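Local atomic coordinates of formiminotetrahydrofolate cyclodeaminase (Thermotoga maritima, PDB entry 1O5H), a protein that probably converts 5-formiminotetrahydrofolate to 5,10-methenyltetrahydrofolate with release of ammonia, as an ammonia lyase of folate metabolism. Residues M53-Y64 against L138-D149. Numbering follows the deposited sequence.
Sequences MVANFTRKKKGY and LAEFGNKNLASD
The amide of Asn143 meets the backbone of Phe57 through one nearly straight bond: ND2 lies 2.8 Å from Phe57 O, with an N-H...O angle of 175°. The acceptor lies in the amide plane, whereas ND2 sits above the carbonyl plane of Phe57. The amide's other end, OD1, takes Asn145 N in an Asx turn, so both ends fix its rotation. CG stands anti to the backbone N (chi1 178°), which carries the amide across to Phe57, while CD and CE of Lys61 cross it near ND2. The Phe57 ring has Met53 CG at its edge, in plane; obliquely to the ring, Leu146 CD2 comes within 3.7 Å of Phe57 CD2. The Tyr64 ring runs obliquely past the carbonyls of Phe141 and Gly142, and its OH accepts a weak bond from Lys144 N at 3.3 Å.

Thr58 OG1 works twice, donating to Val54 O at 2.7 Å and accepting from Asn143 N at 2.8 Å. A valine here would probably leave both Val54 O and the buried Asn143 N without this partner. Apolar contacts lie alongside these bonds: Val54 CG2 packs 3.9 Å from Leu146 CB, and Leu138 CD2 reaches Ala55 CB.

The contact joins the end of helix 36-56 and the loop after it to the turn between helices 107-141 and 147-172 and the helix ends that flank it, at one end of the all-helical subunit. Helix 68-100 touches Ala55 and Thr58, helix 178-206 packs on Ala139 and Ala147, and Asp149 OD1 is hydrogen-bonded to Gly36 N of the second subunit.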
HETATM    1  N   MSE A  53      -2.909 -14.576  -5.714  1.00 51.55           N
HETATM    2  CA  MSE A  53      -2.855 -14.677  -7.167  1.00 55.44           C
HETATM    3  C   MSE A  53      -1.676 -15.510  -7.611  1.00 50.54           C
HETATM    4  O   MSE A  53      -1.841 -16.450  -8.369  1.00 52.34           O
HETATM    5  CB  MSE A  53      -2.789 -13.316  -7.807  1.00 54.33           C
HETATM    6  CG  MSE A  53      -2.352 -13.328  -9.259  1.00 57.66           C
HETATM    7 SE   MSE A  53      -2.452 -11.485  -9.873  1.00 75.88          SE
HETATM    8  CE  MSE A  53      -1.622 -11.693 -11.840  1.00 70.12           C
ATOM      9  N   VAL A  54      -0.495 -15.184  -7.111  1.00 47.91           N
ATOM     10  CA  VAL A  54       0.694 -15.937  -7.440  1.00 45.59           C
ATOM     11  C   VAL A  54       0.534 -17.408  -7.055  1.00 46.39           C
ATOM     12  O   VAL A  54       0.925 -18.305  -7.824  1.00 48.30           O
ATOM     13  CB  VAL A  54       1.955 -15.332  -6.797  1.00 46.33           C
ATOM     14  CG1 VAL A  54       3.154 -16.202  -7.080  1.00 42.55           C
ATOM     15  CG2 VAL A  54       2.202 -13.889  -7.317  1.00 42.85           C
ATOM     16  N   ALA A  55      -0.062 -17.682  -5.898  1.00 44.82           N
ATOM     17  CA  ALA A  55      -0.239 -19.080  -5.491  1.00 45.17           C
ATOM     18  C   ALA A  55      -1.195 -19.822  -6.422  1.00 46.57           C
ATOM     19  O   ALA A  55      -0.952 -20.972  -6.789  1.00 47.38           O
ATOM     20  CB  ALA A  55      -0.717 -19.166  -4.085  1.00 46.38           C
ATOM     21  N   ASN A  56      -2.282 -19.161  -6.808  1.00 47.29           N
ATOM     22  CA  ASN A  56      -3.209 -19.738  -7.772  1.00 47.21           C
ATOM     23  C   ASN A  56      -2.551 -20.039  -9.084  1.00 48.56           C
ATOM     24  O   ASN A  56      -2.748 -21.118  -9.630  1.00 50.39           O
ATOM     25  CB  ASN A  56      -4.372 -18.803  -8.035  1.00 47.08           C
ATOM     26  CG  ASN A  56      -5.526 -19.045  -7.105  1.00 48.00           C
ATOM     27  OD1 ASN A  56      -5.811 -20.194  -6.719  1.00 41.21           O
ATOM     28  ND2 ASN A  56      -6.214 -17.963  -6.732  1.00 44.01           N
ATOM     29  N   PHE A  57      -1.774 -19.091  -9.596  1.00 47.84           N
ATOM     30  CA  PHE A  57      -1.108 -19.307 -10.845  1.00 48.43           C
ATOM     31  C   PHE A  57       0.050 -20.301 -10.734  1.00 50.06           C
ATOM     32  O   PHE A  57       0.753 -20.529 -11.709  1.00 51.85           O
ATOM     33  CB  PHE A  57      -0.625 -17.990 -11.403  1.00 49.36           C
ATOM     34  CG  PHE A  57      -1.641 -17.268 -12.225  1.00 53.44           C
ATOM     35  CD1 PHE A  57      -1.950 -17.702 -13.503  1.00 55.19           C
ATOM     36  CD2 PHE A  57      -2.252 -16.114 -11.742  1.00 65.01           C
ATOM     37  CE1 PHE A  57      -2.873 -17.020 -14.280  1.00 57.82           C
ATOM     38  CE2 PHE A  57      -3.178 -15.417 -12.519  1.00 62.83           C
ATOM     39  CZ  PHE A  57      -3.484 -15.871 -13.789  1.00 57.74           C
ATOM     40  N   THR A  58       0.251 -20.897  -9.561  1.00 50.24           N
ATOM     41  CA  THR A  58       1.326 -21.870  -9.381  1.00 50.08           C
ATOM     42  C   THR A  58       0.774 -23.275  -9.248  1.00 53.93           C
ATOM     43  O   THR A  58       1.426 -24.263  -9.633  1.00 57.07           O
ATOM     44  CB  THR A  58       2.182 -21.519  -8.163  1.00 49.05           C
ATOM     45  OG1 THR A  58       2.724 -20.199  -8.323  1.00 49.29           O
ATOM     46  CG2 THR A  58       3.415 -22.397  -8.101  1.00 42.61           C
ATOM     47  N   ARG A  59      -0.426 -23.390  -8.692  1.00 55.32           N
ATOM     48  CA  ARG A  59      -1.077 -24.692  -8.693  1.00 56.53           C
ATOM     49  C   ARG A  59      -1.645 -24.949 -10.078  1.00 57.33           C
ATOM     50  O   ARG A  59      -1.765 -24.023 -10.890  1.00 57.24           O
ATOM     51  CB  ARG A  59      -2.150 -24.792  -7.617  1.00 56.61           C
ATOM     52  CG  ARG A  59      -3.213 -23.743  -7.686  1.00 58.91           C
ATOM     53  CD  ARG A  59      -4.006 -23.648  -6.412  1.00 66.16           C
ATOM     54  NE  ARG A  59      -5.417 -23.464  -6.702  1.00 70.45           N
ATOM     55  CZ  ARG A  59      -6.223 -24.440  -7.100  1.00 80.95           C
ATOM     56  NH1 ARG A  59      -5.770 -25.679  -7.263  1.00 84.97           N
ATOM     57  NH2 ARG A  59      -7.494 -24.181  -7.341  1.00 88.23           N
ATOM     58  N   LYS A  60      -1.977 -26.212 -10.343  1.00 58.61           N
ATOM     59  CA  LYS A  60      -2.420 -26.661 -11.672  1.00 59.11           C
ATOM     60  C   LYS A  60      -1.444 -26.195 -12.781  1.00 60.39           C
ATOM     61  O   LYS A  60      -1.869 -25.828 -13.884  1.00 61.58           O
ATOM     62  CB  LYS A  60      -3.878 -26.236 -11.965  1.00 56.57           C
ATOM     63  N   LYS A  61      -0.141 -26.218 -12.474  1.00 60.09           N
ATOM     64  CA  LYS A  61       0.909 -25.867 -13.442  1.00 59.26           C
ATOM     65  C   LYS A  61       2.035 -26.903 -13.506  1.00 59.78           C
ATOM     66  O   LYS A  61       2.609 -27.283 -12.471  1.00 59.61           O
ATOM     67  CB  LYS A  61       1.488 -24.485 -13.133  1.00 58.81           C
ATOM     68  CG  LYS A  61       2.474 -23.994 -14.170  1.00 53.83           C
ATOM     69  CD  LYS A  61       2.520 -22.493 -14.214  1.00 40.37           C
ATOM     70  CE  LYS A  61       3.336 -21.994 -15.401  1.00 42.53           C
ATOM     71  NZ  LYS A  61       2.623 -22.177 -16.696  1.00 28.60           N
ATOM     72  N   LYS A  62       2.351 -27.345 -14.725  1.00 59.79           N
ATOM     73  CA  LYS A  62       3.361 -28.380 -14.915  1.00 60.60           C
ATOM     74  C   LYS A  62       4.707 -27.810 -14.483  1.00 60.67           C
ATOM     75  O   LYS A  62       5.031 -26.658 -14.790  1.00 59.26           O
ATOM     76  CB  LYS A  62       3.386 -28.900 -16.362  1.00 60.51           C
ATOM     77  N   GLY A  63       5.457 -28.612 -13.728  1.00 61.23           N
ATOM     78  CA  GLY A  63       6.753 -28.205 -13.193  1.00 61.52           C
ATOM     79  C   GLY A  63       6.668 -27.745 -11.748  1.00 62.15           C
ATOM     80  O   GLY A  63       7.687 -27.689 -11.052  1.00 63.23           O
ATOM     81  N   TYR A  64       5.454 -27.414 -11.297  1.00 61.41           N
ATOM     82  CA  TYR A  64       5.211 -26.924  -9.925  1.00 59.57           C
ATOM     83  C   TYR A  64       4.266 -27.853  -9.141  1.00 59.46           C
ATOM     84  O   TYR A  64       3.744 -27.476  -8.073  1.00 58.13           O
ATOM     85  CB  TYR A  64       4.627 -25.498  -9.954  1.00 59.10           C
ATOM     86  CG  TYR A  64       5.493 -24.471 -10.653  1.00 58.54           C
ATOM     87  CD1 TYR A  64       6.523 -23.816  -9.974  1.00 59.48           C
ATOM     88  CD2 TYR A  64       5.281 -24.154 -11.995  1.00 56.28           C
ATOM     89  CE1 TYR A  64       7.328 -22.873 -10.626  1.00 63.44           C
ATOM     90  CE2 TYR A  64       6.078 -23.220 -12.653  1.00 57.63           C
ATOM     91  CZ  TYR A  64       7.096 -22.589 -11.969  1.00 60.03           C
ATOM     92  OH  TYR A  64       7.868 -21.672 -12.633  1.00 61.59           O
ATOM     93  N   LEU A 138       6.646 -17.978  -1.716  1.00 38.16           N
ATOM     94  CA  LEU A 138       6.299 -17.726  -3.111  1.00 39.10           C
ATOM     95  C   LEU A 138       7.509 -17.280  -3.965  1.00 40.60           C
ATOM     96  O   LEU A 138       7.695 -17.738  -5.088  1.00 38.67           O
ATOM     97  CB  LEU A 138       5.174 -16.709  -3.200  1.00 38.93           C
ATOM     98  CG  LEU A 138       3.825 -17.167  -2.654  1.00 41.31           C
ATOM     99  CD1 LEU A 138       2.858 -16.022  -2.655  1.00 41.48           C
ATOM    100  CD2 LEU A 138       3.246 -18.316  -3.447  1.00 37.05           C
ATOM    101  N   ALA A 139       8.341 -16.392  -3.425  1.00 40.42           N
ATOM    102  CA  ALA A 139       9.551 -16.001  -4.117  1.00 39.62           C
ATOM    103  C   ALA A 139      10.331 -17.221  -4.542  1.00 42.93           C
ATOM    104  O   ALA A 139      10.916 -17.237  -5.629  1.00 44.77           O
ATOM    105  CB  ALA A 139      10.418 -15.137  -3.235  1.00 40.39           C
ATOM    106  N   GLU A 140      10.348 -18.250  -3.700  1.00 43.62           N
ATOM    107  CA  GLU A 140      11.278 -19.346  -3.930  1.00 44.83           C
ATOM    108  C   GLU A 140      10.674 -20.462  -4.763  1.00 41.92           C
ATOM    109  O   GLU A 140      11.299 -20.953  -5.672  1.00 40.16           O
ATOM    110  CB  GLU A 140      11.802 -19.882  -2.599  1.00 48.02           C
ATOM    111  CG  GLU A 140      12.992 -20.817  -2.734  1.00 54.20           C
ATOM    112  CD  GLU A 140      13.408 -21.408  -1.397  1.00 68.12           C
ATOM    113  OE1 GLU A 140      13.017 -20.840  -0.336  1.00 67.38           O
ATOM    114  OE2 GLU A 140      14.125 -22.442  -1.415  1.00 72.61           O
ATOM    115  N   PHE A 141       9.436 -20.825  -4.454  1.00 42.08           N
ATOM    116  CA  PHE A 141       8.772 -21.990  -5.043  1.00 38.35           C
ATOM    117  C   PHE A 141       7.597 -21.636  -5.927  1.00 37.59           C
ATOM    118  O   PHE A 141       7.040 -22.490  -6.570  1.00 38.96           O
ATOM    119  CB  PHE A 141       8.277 -22.916  -3.943  1.00 37.27           C
ATOM    120  CG  PHE A 141       9.358 -23.392  -3.029  1.00 40.85           C
ATOM    121  CD1 PHE A 141      10.360 -24.257  -3.496  1.00 35.51           C
ATOM    122  CD2 PHE A 141       9.380 -22.989  -1.692  1.00 41.21           C
ATOM    123  CE1 PHE A 141      11.372 -24.712  -2.644  1.00 43.04           C
ATOM    124  CE2 PHE A 141      10.385 -23.434  -0.818  1.00 47.33           C
ATOM    125  CZ  PHE A 141      11.385 -24.300  -1.290  1.00 49.29           C
ATOM    126  N   GLY A 142       7.214 -20.372  -5.965  1.00 39.70           N
ATOM    127  CA  GLY A 142       6.067 -19.959  -6.760  1.00 38.65           C
ATOM    128  C   GLY A 142       6.421 -19.789  -8.213  1.00 38.92           C
ATOM    129  O   GLY A 142       7.589 -19.901  -8.604  1.00 40.86           O
ATOM    130  N   ASN A 143       5.392 -19.517  -9.006  1.00 38.65           N
ATOM    131  CA  ASN A 143       5.492 -19.370 -10.451  1.00 40.00           C
ATOM    132  C   ASN A 143       6.403 -18.220 -10.899  1.00 41.48           C
ATOM    133  O   ASN A 143       6.086 -17.042 -10.690  1.00 39.90           O
ATOM    134  CB  ASN A 143       4.077 -19.179 -10.988  1.00 39.05           C
ATOM    135  CG  ASN A 143       4.032 -18.968 -12.477  1.00 43.74           C
ATOM    136  OD1 ASN A 143       4.980 -18.453 -13.096  1.00 48.02           O
ATOM    137  ND2 ASN A 143       2.902 -19.339 -13.072  1.00 36.05           N
ATOM    138  N   LYS A 144       7.515 -18.569 -11.550  1.00 43.81           N
ATOM    139  CA  LYS A 144       8.551 -17.585 -11.922  1.00 46.97           C
ATOM    140  C   LYS A 144       8.061 -16.346 -12.715  1.00 45.16           C
ATOM    141  O   LYS A 144       8.625 -15.255 -12.583  1.00 45.73           O
ATOM    142  CB  LYS A 144       9.718 -18.269 -12.641  1.00 46.00           C
ATOM    143  CG  LYS A 144      10.452 -19.354 -11.813  1.00 52.00           C
ATOM    144  CD  LYS A 144      11.898 -19.558 -12.324  1.00 53.96           C
ATOM    145  CE  LYS A 144      12.409 -21.003 -12.155  1.00 68.90           C
ATOM    146  NZ  LYS A 144      12.634 -21.370 -10.727  1.00 73.30           N
ATOM    147  N   ASN A 145       7.002 -16.502 -13.505  1.00 43.84           N
ATOM    148  CA  ASN A 145       6.501 -15.391 -14.309  1.00 44.04           C
ATOM    149  C   ASN A 145       5.587 -14.457 -13.546  1.00 42.36           C
ATOM    150  O   ASN A 145       4.940 -13.598 -14.138  1.00 42.91           O
ATOM    151  CB  ASN A 145       5.735 -15.862 -15.558  1.00 46.66           C
ATOM    152  CG  ASN A 145       6.343 -17.084 -16.213  1.00 52.32           C
ATOM    153  OD1 ASN A 145       5.676 -18.102 -16.307  1.00 63.38           O
ATOM    154  ND2 ASN A 145       7.601 -16.992 -16.672  1.00 56.52           N
ATOM    155  N   LEU A 146       5.496 -14.623 -12.241  1.00 40.58           N
ATOM    156  CA  LEU A 146       4.678 -13.710 -11.473  1.00 37.41           C
ATOM    157  C   LEU A 146       5.511 -13.145 -10.360  1.00 37.53           C
ATOM    158  O   LEU A 146       4.985 -12.584  -9.390  1.00 36.64           O
ATOM    159  CB  LEU A 146       3.446 -14.407 -10.946  1.00 37.30           C
ATOM    160  CG  LEU A 146       2.299 -14.511 -11.944  1.00 36.52           C
ATOM    161  CD1 LEU A 146       2.374 -15.777 -12.729  1.00 34.25           C
ATOM    162  CD2 LEU A 146       0.980 -14.481 -11.180  1.00 52.27           C
ATOM    163  N   ALA A 147       6.828 -13.270 -10.520  1.00 36.99           N
ATOM    164  CA  ALA A 147       7.723 -12.741  -9.527  1.00 37.04           C
ATOM    165  C   ALA A 147       7.386 -11.279  -9.271  1.00 37.96           C
ATOM    166  O   ALA A 147       7.296 -10.876  -8.110  1.00 41.88           O
ATOM    167  CB  ALA A 147       9.121 -12.907  -9.942  1.00 36.33           C
ATOM    168  N   SER A 148       7.139 -10.510 -10.333  1.00 36.34           N
ATOM    169  CA  SER A 148       6.761  -9.112 -10.182  1.00 35.38           C
ATOM    170  C   SER A 148       5.639  -8.974  -9.146  1.00 36.26           C
ATOM    171  O   SER A 148       5.724  -8.167  -8.219  1.00 36.36           O
ATOM    172  CB  SER A 148       6.341  -8.519 -11.519  1.00 34.30           C
ATOM    173  OG  SER A 148       4.956  -8.674 -11.710  1.00 42.32           O
ATOM    174  N   ASP A 149       4.597  -9.791  -9.272  1.00 37.16           N
ATOM    175  CA  ASP A 149       3.480  -9.676  -8.345  1.00 37.03           C
ATOM    176  C   ASP A 149       3.858 -10.028  -6.921  1.00 36.05           C
ATOM    177  O   ASP A 149       3.381  -9.419  -5.981  1.00 39.38           O
ATOM    178  CB  ASP A 149       2.305 -10.495  -8.812  1.00 37.44           C
ATOM    179  CG  ASP A 149       1.689  -9.941 -10.050  1.00 43.84           C
ATOM    180  OD1 ASP A 149       1.573  -8.699 -10.140  1.00 60.55           O
ATOM    181  OD2 ASP A 149       1.289 -10.663 -10.988  1.00 51.71           O
TER